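Local coordinates for putative HAD-hydrolase YfnB (Bacillus subtilis, PDB 3ED5), which is a putative hydrolase of the haloacid dehalogenase-like superfamily, possibly a 5'-nucleotidase, at residues Thr9-Val14 and Asp120-Thr125. Sequence-based numbering, arbitrary orientation.
Sequences TLLFDV and DLYIVT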
ATOM      1  N   THR A   9       5.980   8.724  16.226  1.00 31.20           N
ATOM      2  CA  THR A   9       4.801   8.440  15.427  1.00 31.15           C
ATOM      3  C   THR A   9       5.276   7.735  14.166  1.00 29.80           C
ATOM      4  O   THR A   9       6.105   8.298  13.438  1.00 30.00           O
ATOM      5  CB  THR A   9       4.130   9.758  15.037  1.00 31.51           C
ATOM      6  OG1 THR A   9       3.860  10.515  16.231  1.00 34.57           O
ATOM      7  CG2 THR A   9       2.809   9.509  14.265  1.00 31.07           C
ATOM      8  N   LEU A  10       4.735   6.539  13.899  1.00 29.96           N
ATOM      9  CA  LEU A  10       5.101   5.775  12.684  1.00 30.09           C
ATOM     10  C   LEU A  10       3.871   5.645  11.793  1.00 28.99           C
ATOM     11  O   LEU A  10       2.805   5.219  12.270  1.00 31.06           O
ATOM     12  CB  LEU A  10       5.658   4.368  13.023  1.00 29.04           C
ATOM     13  CG  LEU A  10       6.760   4.414  14.106  1.00 30.60           C
ATOM     14  CD1 LEU A  10       7.197   2.990  14.478  1.00 31.91           C
ATOM     15  CD2 LEU A  10       7.964   5.261  13.657  1.00 29.27           C
ATOM     16  N   LEU A  11       4.011   6.040  10.527  1.00 29.76           N
ATOM     17  CA  LEU A  11       2.943   5.906   9.559  1.00 29.26           C
ATOM     18  C   LEU A  11       3.313   4.766   8.602  1.00 30.16           C
ATOM     19  O   LEU A  11       4.345   4.824   7.933  1.00 30.59           O
ATOM     20  CB  LEU A  11       2.769   7.200   8.753  1.00 29.99           C
ATOM     21  CG  LEU A  11       2.735   8.535   9.550  1.00 30.27           C
ATOM     22  CD1 LEU A  11       2.522   9.698   8.572  1.00 29.60           C
ATOM     23  CD2 LEU A  11       1.635   8.553  10.615  1.00 30.75           C
ATOM     24  N   PHE A  12       2.472   3.745   8.570  1.00 31.10           N
ATOM     25  CA  PHE A  12       2.777   2.582   7.739  1.00 30.83           C
ATOM     26  C   PHE A  12       1.817   2.521   6.566  1.00 31.04           C
ATOM     27  O   PHE A  12       0.605   2.579   6.724  1.00 30.94           O
ATOM     28  CB  PHE A  12       2.592   1.280   8.547  1.00 31.47           C
ATOM     29  CG  PHE A  12       3.764   0.905   9.392  1.00 32.52           C
ATOM     30  CD1 PHE A  12       4.798   0.113   8.899  1.00 31.78           C
ATOM     31  CD2 PHE A  12       3.824   1.334  10.727  1.00 31.31           C
ATOM     32  CE1 PHE A  12       5.915  -0.213   9.720  1.00 32.15           C
ATOM     33  CE2 PHE A  12       4.912   0.986  11.557  1.00 33.70           C
ATOM     34  CZ  PHE A  12       5.948   0.225  11.057  1.00 33.71           C
ATOM     35  N   ASP A  13       2.391   2.347   5.384  1.00 31.54           N
ATOM     36  CA  ASP A  13       1.652   1.863   4.229  0.50 31.53           C
ATOM     37  C   ASP A  13       1.232   0.401   4.500  1.00 31.56           C
ATOM     38  O   ASP A  13       1.815  -0.277   5.348  1.00 31.40           O
ATOM     39  CB  ASP A  13       2.565   1.972   2.997  0.50 31.65           C
ATOM     40  CG  ASP A  13       1.952   1.349   1.755  0.50 31.99           C
ATOM     41  OD1 ASP A  13       0.945   1.881   1.223  0.50 30.47           O
ATOM     42  OD2 ASP A  13       2.509   0.336   1.323  0.50 34.33           O
ATOM     43  N   VAL A  14       0.227  -0.101   3.764  1.00 31.31           N
ATOM     44  CA  VAL A  14      -0.268  -1.475   3.974  1.00 31.63           C
ATOM     45  C   VAL A  14       0.372  -2.431   2.961  1.00 30.84           C
ATOM     46  O   VAL A  14       1.113  -3.370   3.312  1.00 31.21           O
ATOM     47  CB  VAL A  14      -1.829  -1.549   3.847  1.00 30.99           C
ATOM     48  CG1 VAL A  14      -2.338  -2.999   4.021  1.00 30.66           C
ATOM     49  CG2 VAL A  14      -2.503  -0.690   4.967  1.00 30.34           C
ATOM     50  N   ASP A 120       3.486   5.375  18.553  1.00 32.03           N
ATOM     51  CA  ASP A 120       2.097   5.496  18.120  1.00 32.68           C
ATOM     52  C   ASP A 120       2.050   5.085  16.654  1.00 32.57           C
ATOM     53  O   ASP A 120       2.782   5.642  15.813  1.00 33.96           O
ATOM     54  CB  ASP A 120       1.609   6.929  18.285  1.00 32.39           C
ATOM     55  CG  ASP A 120       1.575   7.363  19.729  1.00 36.61           C
ATOM     56  OD1 ASP A 120       1.305   6.515  20.600  1.00 37.47           O
ATOM     57  OD2 ASP A 120       1.810   8.563  19.979  1.00 39.62           O
ATOM     58  N   LEU A 121       1.227   4.086  16.329  1.00 31.05           N
ATOM     59  CA  LEU A 121       1.215   3.581  14.951  1.00 31.03           C
ATOM     60  C   LEU A 121      -0.050   4.001  14.206  1.00 30.23           C
ATOM     61  O   LEU A 121      -1.141   3.947  14.761  1.00 31.08           O
ATOM     62  CB  LEU A 121       1.305   2.043  14.949  1.00 30.14           C
ATOM     63  CG  LEU A 121       2.363   1.415  15.852  1.00 31.62           C
ATOM     64  CD1 LEU A 121       2.347  -0.118  15.732  1.00 32.56           C
ATOM     65  CD2 LEU A 121       3.780   1.988  15.583  1.00 30.88           C
ATOM     66  N   TYR A 122       0.105   4.394  12.946  1.00 29.13           N
ATOM     67  CA  TYR A 122      -1.035   4.746  12.118  1.00 29.54           C
ATOM     68  C   TYR A 122      -0.869   4.074  10.758  1.00 30.04           C
ATOM     69  O   TYR A 122       0.250   3.795  10.323  1.00 32.67           O
ATOM     70  CB  TYR A 122      -1.122   6.229  11.844  1.00 29.85           C
ATOM     71  CG  TYR A 122      -1.347   6.998  13.128  1.00 30.55           C
ATOM     72  CD1 TYR A 122      -2.650   7.269  13.560  1.00 32.80           C
ATOM     73  CD2 TYR A 122      -0.271   7.395  13.913  1.00 36.63           C
ATOM     74  CE1 TYR A 122      -2.879   7.962  14.767  1.00 35.84           C
ATOM     75  CE2 TYR A 122      -0.494   8.107  15.137  1.00 34.95           C
ATOM     76  CZ  TYR A 122      -1.794   8.366  15.533  1.00 38.32           C
ATOM     77  OH  TYR A 122      -2.062   9.054  16.706  1.00 39.55           O
ATOM     78  N   ILE A 123      -1.995   3.893  10.087  1.00 30.41           N
ATOM     79  CA  ILE A 123      -1.994   3.384   8.699  1.00 30.96           C
ATOM     80  C   ILE A 123      -2.253   4.557   7.735  1.00 31.28           C
ATOM     81  O   ILE A 123      -3.118   5.391   8.010  1.00 31.37           O
ATOM     82  CB  ILE A 123      -3.092   2.318   8.466  1.00 31.91           C
ATOM     83  CG1 ILE A 123      -2.797   1.014   9.240  1.00 32.29           C
ATOM     84  CG2 ILE A 123      -3.264   2.045   6.930  1.00 32.76           C
ATOM     85  CD1 ILE A 123      -1.565   0.262   8.728  1.00 32.39           C
ATOM     86  N   VAL A 124      -1.502   4.608   6.618  1.00 31.42           N
ATOM     87  CA  VAL A 124      -1.724   5.594   5.557  1.00 30.62           C
ATOM     88  C   VAL A 124      -1.821   4.804   4.243  1.00 30.64           C
ATOM     89  O   VAL A 124      -0.853   4.163   3.817  1.00 31.96           O
ATOM     90  CB  VAL A 124      -0.659   6.742   5.517  1.00 31.50           C
ATOM     91  CG1 VAL A 124      -0.855   7.659   6.794  1.00 30.77           C
ATOM     92  CG2 VAL A 124       0.808   6.180   5.422  1.00 33.97           C
ATOM     93  N   THR A 125      -3.014   4.805   3.677  1.00 29.97           N
ATOM     94  CA  THR A 125      -3.250   3.941   2.495  1.00 30.94           C
ATOM     95  C   THR A 125      -4.153   4.586   1.434  1.00 31.39           C
ATOM     96  O   THR A 125      -5.101   5.309   1.763  1.00 31.60           O
ATOM     97  CB  THR A 125      -3.789   2.526   2.939  1.00 30.72           C
ATOM     98  OG1 THR A 125      -3.901   1.664   1.768  1.00 33.02           O
ATOM     99  CG2 THR A 125      -5.192   2.642   3.590  1.00 31.70           C
TER
HETATM  100  O   HOH W   1       1.628  10.372  17.731  1.00 40.34           O
HETATM  101  O   HOH W   2      -1.636   0.406   0.896  1.00 34.40           O
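The Tyr122 ring receives two methyl groups obliquely, Thr9 CG2 lying 3.7 Å from CE2 and Leu11 CD2 4.0 Å from CD2, while Leu10 O sits at its edge. Across the sheet the Phe12 ring has Leu121 CD2 (4.3 Å from CE2) and Tyr122 O at its edge, and Ile112 and Leu115 of helix 108-116 also touch the Phe12 side chain. Leu10 and Leu121 run side by side, CD1 to CD2 3.7 Å. With CG2 anti to the carbonyl carbon, Val14 meets Ile123 at about a right angle, their CG2 atoms tightly packed at 3.5 Å. An alanine in place of Tyr122 would probably leave the Thr9 and Leu11 methyls without their aromatic partner and Lys146 without its hydroxyl mate. Four backbone hydrogen bonds fix the parallel register; Phe12 N to Tyr122 O (2.8 Å) is nearly straight at 172°, whereas Val124 N lies 42° out of the Phe12 carbonyl plane. In one of two Asp13 conformers a water lies between OD1 and Thr125 OG1, which also accepts from Gly127 N; OD1 salt-bridges Lys158 and OD2 hydrogen-bonds Thr17. Adjacent inner parallel strands, with Asp13, the nucleophile by similarity, following 9-12 beside Val124, characterise the Rossmann-like HAD active site.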